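Local coordinates for protein salicylate 5-hydroxylase, large oxygenase component (Ralstonia sp., PDB 7C8Z) that catalyses the 5-hydroxylation of salicylate to gentisate, as the iron- and [2Fe-2S]-containing large oxygenase subunit of a multicomponent NADH-dependent system, at residues S41-F46 against T405-I410; R226-W231 against V392-Q397. One frame throughout, in Å; residues are numbered along the deposited sequence.

Contact 1 (S41-F46 against T405-I410); sequences SSRVPF and THRTVI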
loop_
_atom_site.group_PDB
_atom_site.type_symbol
_atom_site.label_atom_id
_atom_site.label_comp_id
_atom_site.label_asym_id
_atom_site.label_seq_id
_atom_site.Cartn_x
_atom_site.Cartn_y
_atom_site.Cartn_z
ATOM N N SER A 41 -24.361 -4.542 29.915
ATOM C CA SER A 41 -23.323 -4.673 28.899
ATOM C C SER A 41 -23.255 -6.106 28.369
ATOM O O SER A 41 -22.167 -6.663 28.181
ATOM C CB SER A 41 -21.964 -4.240 29.452
ATOM O OG SER A 41 -21.571 -5.088 30.520
ATOM N N SER A 42 -24.413 -6.717 28.114
ATOM C CA SER A 42 -24.451 -8.058 27.540
ATOM C C SER A 42 -24.623 -8.050 26.030
ATOM O O SER A 42 -24.647 -9.121 25.415
ATOM C CB SER A 42 -25.557 -8.886 28.184
ATOM O OG SER A 42 -25.337 -9.003 29.576
ATOM N N ARG A 43 -24.742 -6.875 25.420
ATOM C CA ARG A 43 -24.819 -6.751 23.969
ATOM C C ARG A 43 -24.006 -5.525 23.578
ATOM O O ARG A 43 -24.397 -4.397 23.895
ATOM C CB ARG A 43 -26.267 -6.631 23.487
ATOM C CG ARG A 43 -27.216 -7.693 24.036
ATOM C CD ARG A 43 -28.001 -8.386 22.933
ATOM N NE ARG A 43 -28.586 -9.649 23.378
ATOM C CZ ARG A 43 -29.712 -10.168 22.892
ATOM N NH1 ARG A 43 -30.385 -9.529 21.943
ATOM N NH2 ARG A 43 -30.167 -11.327 23.354
ATOM N N VAL A 44 -22.881 -5.744 22.907
ATOM C CA VAL A 44 -22.018 -4.658 22.449
ATOM C C VAL A 44 -22.400 -4.336 21.008
ATOM O O VAL A 44 -22.308 -5.222 20.147
ATOM C CB VAL A 44 -20.534 -5.032 22.546
ATOM C CG1 VAL A 44 -19.672 -3.866 22.115
ATOM C CG2 VAL A 44 -20.185 -5.452 23.957
ATOM N N PRO A 45 -22.803 -3.105 20.704
ATOM C CA PRO A 45 -23.125 -2.763 19.317
ATOM C C PRO A 45 -21.883 -2.784 18.444
ATOM O O PRO A 45 -20.769 -2.511 18.898
ATOM C CB PRO A 45 -23.702 -1.348 19.425
ATOM C CG PRO A 45 -23.101 -0.797 20.671
ATOM C CD PRO A 45 -22.987 -1.961 21.612
ATOM N N PHE A 46 -22.091 -3.106 17.166
ATOM C CA PHE A 46 -20.964 -3.202 16.245
ATOM C C PHE A 46 -20.232 -1.873 16.111
ATOM O O PHE A 46 -19.005 -1.857 15.959
ATOM C CB PHE A 46 -21.441 -3.682 14.873
ATOM C CG PHE A 46 -21.721 -5.159 14.802
ATOM C CD1 PHE A 46 -21.695 -5.946 15.943
ATOM C CD2 PHE A 46 -22.012 -5.760 13.589
ATOM C CE1 PHE A 46 -21.957 -7.303 15.873
ATOM C CE2 PHE A 46 -22.274 -7.112 13.515
ATOM C CZ PHE A 46 -22.247 -7.885 14.659
ATOM N N THR A 405 -24.571 -1.227 12.680
ATOM C CA THR A 405 -25.712 -1.010 13.564
ATOM C C THR A 405 -26.068 -2.239 14.388
ATOM O O THR A 405 -26.833 -2.119 15.349
ATOM C CB THR A 405 -26.958 -0.579 12.774
ATOM O OG1 THR A 405 -27.099 -1.384 11.596
ATOM C CG2 THR A 405 -26.874 0.889 12.386
ATOM N N HIS A 406 -25.543 -3.407 14.039
ATOM C CA HIS A 406 -25.876 -4.634 14.744
ATOM C C HIS A 406 -25.141 -4.654 16.082
ATOM O O HIS A 406 -24.481 -3.688 16.476
ATOM C CB HIS A 406 -25.540 -5.845 13.878
ATOM C CG HIS A 406 -26.413 -7.033 14.130
ATOM N ND1 HIS A 406 -27.749 -6.922 14.452
ATOM C CD2 HIS A 406 -26.143 -8.360 14.104
ATOM C CE1 HIS A 406 -28.263 -8.128 14.612
ATOM N NE2 HIS A 406 -27.310 -9.019 14.405
ATOM N N ARG A 407 -25.236 -5.774 16.791
ATOM C CA ARG A 407 -24.678 -5.889 18.127
ATOM C C ARG A 407 -24.226 -7.321 18.354
ATOM O O ARG A 407 -24.785 -8.264 17.785
ATOM C CB ARG A 407 -25.694 -5.470 19.202
ATOM C CG ARG A 407 -26.749 -6.526 19.540
ATOM C CD ARG A 407 -27.762 -6.693 18.413
ATOM N NE ARG A 407 -28.737 -7.748 18.681
ATOM C CZ ARG A 407 -28.482 -9.050 18.594
ATOM N NH1 ARG A 407 -27.273 -9.478 18.250
ATOM N NH2 ARG A 407 -29.439 -9.930 18.853
ATOM N N THR A 408 -23.214 -7.478 19.197
ATOM C CA THR A 408 -22.807 -8.810 19.606
ATOM C C THR A 408 -23.684 -9.277 20.764
ATOM O O THR A 408 -24.476 -8.517 21.328
ATOM C CB THR A 408 -21.333 -8.835 20.012
ATOM O OG1 THR A 408 -21.161 -8.121 21.242
ATOM C CG2 THR A 408 -20.461 -8.194 18.936
ATOM N N VAL A 409 -23.543 -10.550 21.114
ATOM C CA VAL A 409 -24.288 -11.150 22.211
ATOM C C VAL A 409 -23.262 -11.812 23.114
ATOM O O VAL A 409 -22.754 -12.895 22.798
ATOM C CB VAL A 409 -25.334 -12.164 21.731
ATOM C CG1 VAL A 409 -26.185 -12.639 22.907
ATOM C CG2 VAL A 409 -26.207 -11.568 20.634
ATOM N N ILE A 410 -22.927 -11.156 24.221
ATOM C CA ILE A 410 -22.043 -11.777 25.193
ATOM C C ILE A 410 -22.878 -12.080 26.427
ATOM O O ILE A 410 -22.818 -11.367 27.435
ATOM C CB ILE A 410 -20.841 -10.870 25.515
ATOM C CG1 ILE A 410 -21.280 -9.407 25.613
ATOM C CG2 ILE A 410 -19.779 -10.995 24.440
ATOM C CD1 ILE A 410 -20.218 -8.493 26.182
#

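Contact 2 (R226-W231 against V392-Q397); sequences RIPGNW and VIEWSQ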
loop_
_atom_site.group_PDB
_atom_site.type_symbol
_atom_site.label_atom_id
_atom_site.label_comp_id
_atom_site.label_asym_id
_atom_site.label_seq_id
_atom_site.Cartn_x
_atom_site.Cartn_y
_atom_site.Cartn_z
ATOM N N ARG A 226 0.964 -6.998 13.091
ATOM C CA ARG A 226 -0.048 -5.977 12.857
ATOM C C ARG A 226 -1.364 -6.700 12.604
ATOM O O ARG A 226 -1.497 -7.427 11.612
ATOM C CB ARG A 226 0.341 -5.093 11.672
ATOM C CG ARG A 226 -0.704 -4.068 11.269
ATOM C CD ARG A 226 -0.035 -2.868 10.621
ATOM N NE ARG A 226 0.960 -2.279 11.513
ATOM C CZ ARG A 226 2.075 -1.690 11.101
ATOM N NH1 ARG A 226 2.341 -1.614 9.807
ATOM N NH2 ARG A 226 2.925 -1.186 11.982
ATOM N N ILE A 227 -2.324 -6.525 13.505
ATOM C CA ILE A 227 -3.616 -7.200 13.430
ATOM C C ILE A 227 -4.660 -6.160 13.042
ATOM O O ILE A 227 -4.892 -5.210 13.802
ATOM C CB ILE A 227 -3.979 -7.882 14.760
ATOM C CG1 ILE A 227 -2.831 -8.779 15.225
ATOM C CG2 ILE A 227 -5.251 -8.702 14.607
ATOM C CD1 ILE A 227 -3.103 -9.495 16.518
ATOM N N PRO A 228 -5.311 -6.299 11.893
ATOM C CA PRO A 228 -6.282 -5.294 11.416
ATOM C C PRO A 228 -7.658 -5.439 12.059
ATOM O O PRO A 228 -8.661 -5.728 11.394
ATOM C CB PRO A 228 -6.312 -5.556 9.902
ATOM C CG PRO A 228 -5.235 -6.570 9.623
ATOM C CD PRO A 228 -5.021 -7.314 10.874
ATOM N N GLY A 229 -7.709 -5.248 13.385
ATOM C CA GLY A 229 -8.964 -5.210 14.105
ATOM C C GLY A 229 -8.904 -4.185 15.220
ATOM O O GLY A 229 -7.825 -3.719 15.600
ATOM N N ASN A 230 -10.078 -3.859 15.767
ATOM C CA ASN A 230 -10.127 -2.901 16.864
ATOM C C ASN A 230 -9.387 -3.453 18.074
ATOM O O ASN A 230 -9.520 -4.630 18.421
ATOM C CB ASN A 230 -11.571 -2.574 17.238
ATOM C CG ASN A 230 -11.669 -1.429 18.236
ATOM O OD1 ASN A 230 -11.655 -1.644 19.446
ATOM N ND2 ASN A 230 -11.767 -0.207 17.729
ATOM N N TRP A 231 -8.631 -2.576 18.737
ATOM C CA TRP A 231 -7.737 -3.014 19.804
ATOM C C TRP A 231 -8.487 -3.713 20.926
ATOM O O TRP A 231 -7.951 -4.641 21.545
ATOM C CB TRP A 231 -6.956 -1.820 20.345
ATOM C CG TRP A 231 -7.820 -0.842 21.063
ATOM C CD1 TRP A 231 -8.497 0.212 20.519
ATOM C CD2 TRP A 231 -8.115 -0.832 22.461
ATOM N NE1 TRP A 231 -9.194 0.879 21.496
ATOM C CE2 TRP A 231 -8.977 0.258 22.698
ATOM C CE3 TRP A 231 -7.737 -1.641 23.536
ATOM C CZ2 TRP A 231 -9.465 0.561 23.964
ATOM C CZ3 TRP A 231 -8.220 -1.338 24.794
ATOM C CH2 TRP A 231 -9.075 -0.246 24.999
ATOM N N VAL A 392 -9.013 -14.436 13.995
ATOM C CA VAL A 392 -10.410 -14.220 14.370
ATOM C C VAL A 392 -10.649 -12.764 14.737
ATOM O O VAL A 392 -11.754 -12.247 14.534
ATOM C CB VAL A 392 -10.862 -15.170 15.502
ATOM C CG1 VAL A 392 -10.634 -16.615 15.103
ATOM C CG2 VAL A 392 -10.174 -14.842 16.831
ATOM N N ILE A 393 -9.635 -12.069 15.259
ATOM C CA ILE A 393 -9.812 -10.654 15.572
ATOM C C ILE A 393 -10.004 -9.849 14.290
ATOM O O ILE A 393 -10.907 -9.004 14.191
ATOM C CB ILE A 393 -8.629 -10.148 16.415
ATOM C CG1 ILE A 393 -8.767 -10.666 17.846
ATOM C CG2 ILE A 393 -8.547 -8.624 16.403
ATOM C CD1 ILE A 393 -7.671 -10.215 18.760
ATOM N N GLU A 394 -9.183 -10.124 13.274
ATOM C CA GLU A 394 -9.364 -9.453 11.990
ATOM C C GLU A 394 -10.742 -9.748 11.403
ATOM O O GLU A 394 -11.447 -8.835 10.954
ATOM C CB GLU A 394 -8.264 -9.878 11.014
ATOM C CG GLU A 394 -8.330 -9.169 9.675
ATOM C CD GLU A 394 -7.117 -9.438 8.804
ATOM O OE1 GLU A 394 -6.310 -10.323 9.161
ATOM O OE2 GLU A 394 -6.970 -8.759 7.764
ATOM N N TRP A 395 -11.153 -11.022 11.425
ATOM C CA TRP A 395 -12.427 -11.388 10.806
ATOM C C TRP A 395 -13.605 -10.776 11.560
ATOM O O TRP A 395 -14.602 -10.369 10.948
ATOM C CB TRP A 395 -12.554 -12.912 10.722
ATOM C CG TRP A 395 -11.381 -13.572 10.039
ATOM C CD1 TRP A 395 -10.459 -12.970 9.234
ATOM C CD2 TRP A 395 -11.003 -14.954 10.112
ATOM N NE1 TRP A 395 -9.533 -13.887 8.803
ATOM C CE2 TRP A 395 -9.842 -15.112 9.331
ATOM C CE3 TRP A 395 -11.531 -16.071 10.763
ATOM C CZ2 TRP A 395 -9.206 -16.345 9.175
ATOM C CZ3 TRP A 395 -10.895 -17.292 10.611
ATOM C CH2 TRP A 395 -9.749 -17.419 9.824
ATOM N N SER A 396 -13.499 -10.682 12.886
ATOM C CA SER A 396 -14.530 -10.010 13.664
ATOM C C SER A 396 -14.617 -8.536 13.295
ATOM O O SER A 396 -15.717 -7.981 13.184
ATOM C CB SER A 396 -14.237 -10.175 15.151
ATOM O OG SER A 396 -14.151 -11.547 15.485
ATOM N N GLN A 397 -13.467 -7.882 13.101
ATOM C CA GLN A 397 -13.496 -6.485 12.678
ATOM C C GLN A 397 -14.183 -6.336 11.325
ATOM O O GLN A 397 -14.956 -5.390 11.111
ATOM C CB GLN A 397 -12.082 -5.916 12.622
ATOM C CG GLN A 397 -12.038 -4.445 12.232
ATOM C CD GLN A 397 -12.749 -3.549 13.225
ATOM O OE1 GLN A 397 -12.741 -3.804 14.431
ATOM N NE2 GLN A 397 -13.368 -2.489 12.722
#

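Contact 1 (S41-F46 against T405-I410)
Ser42, Val44 and Phe46 bond through their backbones to Ile410, Thr408 and His406. Ile410 N gives its hydrogen to Ser42 O at 2.9 Å. Thr408 N donates to Val44 O, and Phe46 N to His406 O; the latter bond is nearly straight at 173°. Thr408 OG1 adds a weak bond to Val44 O. CA-H...O contacts run between these bonds, as from Arg43 CA to Thr408 O at 3.2 Å.

The two segments run antiparallel, but the pairing stays irregular. Pro45 and Arg407 form a single beta bridge, with their CA atoms 3.7 Å apart. Thus the N-terminal loop before helix 52-63 is fastened to the loop between helices 387-402 and 427-440, in the catalytic part of the chain.

Aromatic packing closes one end. His406 CB sits over a face of the Phe46 ring, 3.7 Å from its centroid, in a CH-pi contact. The His406 ring then turns its edge to the Phe46 face, a T-shaped pair with planes at 85°. Its CG lies anti to the backbone N (chi1 -150°), which carries the imidazole alongside the phenyl. Thr408 CG2 meets the Phe46 edge at CE1, 3.5 Å away.

Apolar contact is made at the other end, where Val44 CG2 touches Ile410 CD1 at 3.8 Å. Helix 427-440 covers this side through Tyr433 and Ile429.

Two like charges lie close. Arg43 and Arg407 run side by side, with NH1 of Arg43 3.3 Å from NH2 of Arg407. Both atoms are donors. Arg43 NE forms a salt bridge with Glu411, which probably offsets some of the repulsion. His171 of the second subunit packs on Arg43 and Val409.

Contact 2 (R226-W231 against V392-Q397)
The end of strand 217-227, the outermost strand of the catalytic-domain sheet within this chain, meets helix 387-402 here. This helix carries the iron ligand Asp389 just ahead of the segment 392-397. Ile227 CG2 touches Ile393 CG2 at 3.8 Å, and the two side chains cross at a slant. In each isoleucine the CG2 branch points away from the backbone N, toward its partner. Phe352 and Met234 pack on both isoleucines, so strand 352-361 and helix 232-238 both pack on the pair.

After the strand the chain bends through an inverse gamma turn centred on Pro228. The proline ring lies against the carboxylate of Glu394. Pro228 CG is 3.4 Å from Glu394 OE2, and Pro228 CD is 3.6 Å from Glu394 CD. The extended Glu394 chain carries its acid group past the proline to a neighbouring protein chain, where its polar contacts are weak.

The closest pair of CA atoms is Gly229 and Glu394, 4.8 Å apart. Gly229 has no side chain, and its CA lies 3.5 Å from Gln397 CB.

Asn230 N donates to Gln397 OE1 at 3.0 Å, with an angle of 142° at the hydrogen. The donor stands well above the amide plane, 52° out of it. Gln397 bends at chi2 (62°), turning its amide toward the loop. This single hydrogen bond joins the two segments. Asn230 has its own side chain occupied: ND2 bonds to His349 O, and OD1 caps the backbone N of Lys232, in the turn that leads into helix 232-238.

On the other side of helix 387-402, Trp395 makes a cation-pi contact with Arg119 of the second subunit. Such packing of a helix that supplies one iron ligand on the catalytic sheet belongs to the ring-hydroxylating oxygenase alpha-subunit fold.

In the fold
Along the chain, contact 2 falls wholly within the span that contact 1 bridges: 41-46, then 226-231, 392-397 and 405-410. Their centres are 16 Å apart, and their nearest atoms about 7 Å, without touching. Helix 387-402 links them: it contributes 392-397, and 405-410 lies in the loop that follows. Contact 1 brings the N-terminal loop to the catalytic domain, while contact 2 sets that helix on strand 217-227. Tyr49 lies against both. The Ile393 side chain of contact 2 is about 8 Å from the bound iron. Both also touch the second subunit, so this side of the catalytic domain takes part in the assembly.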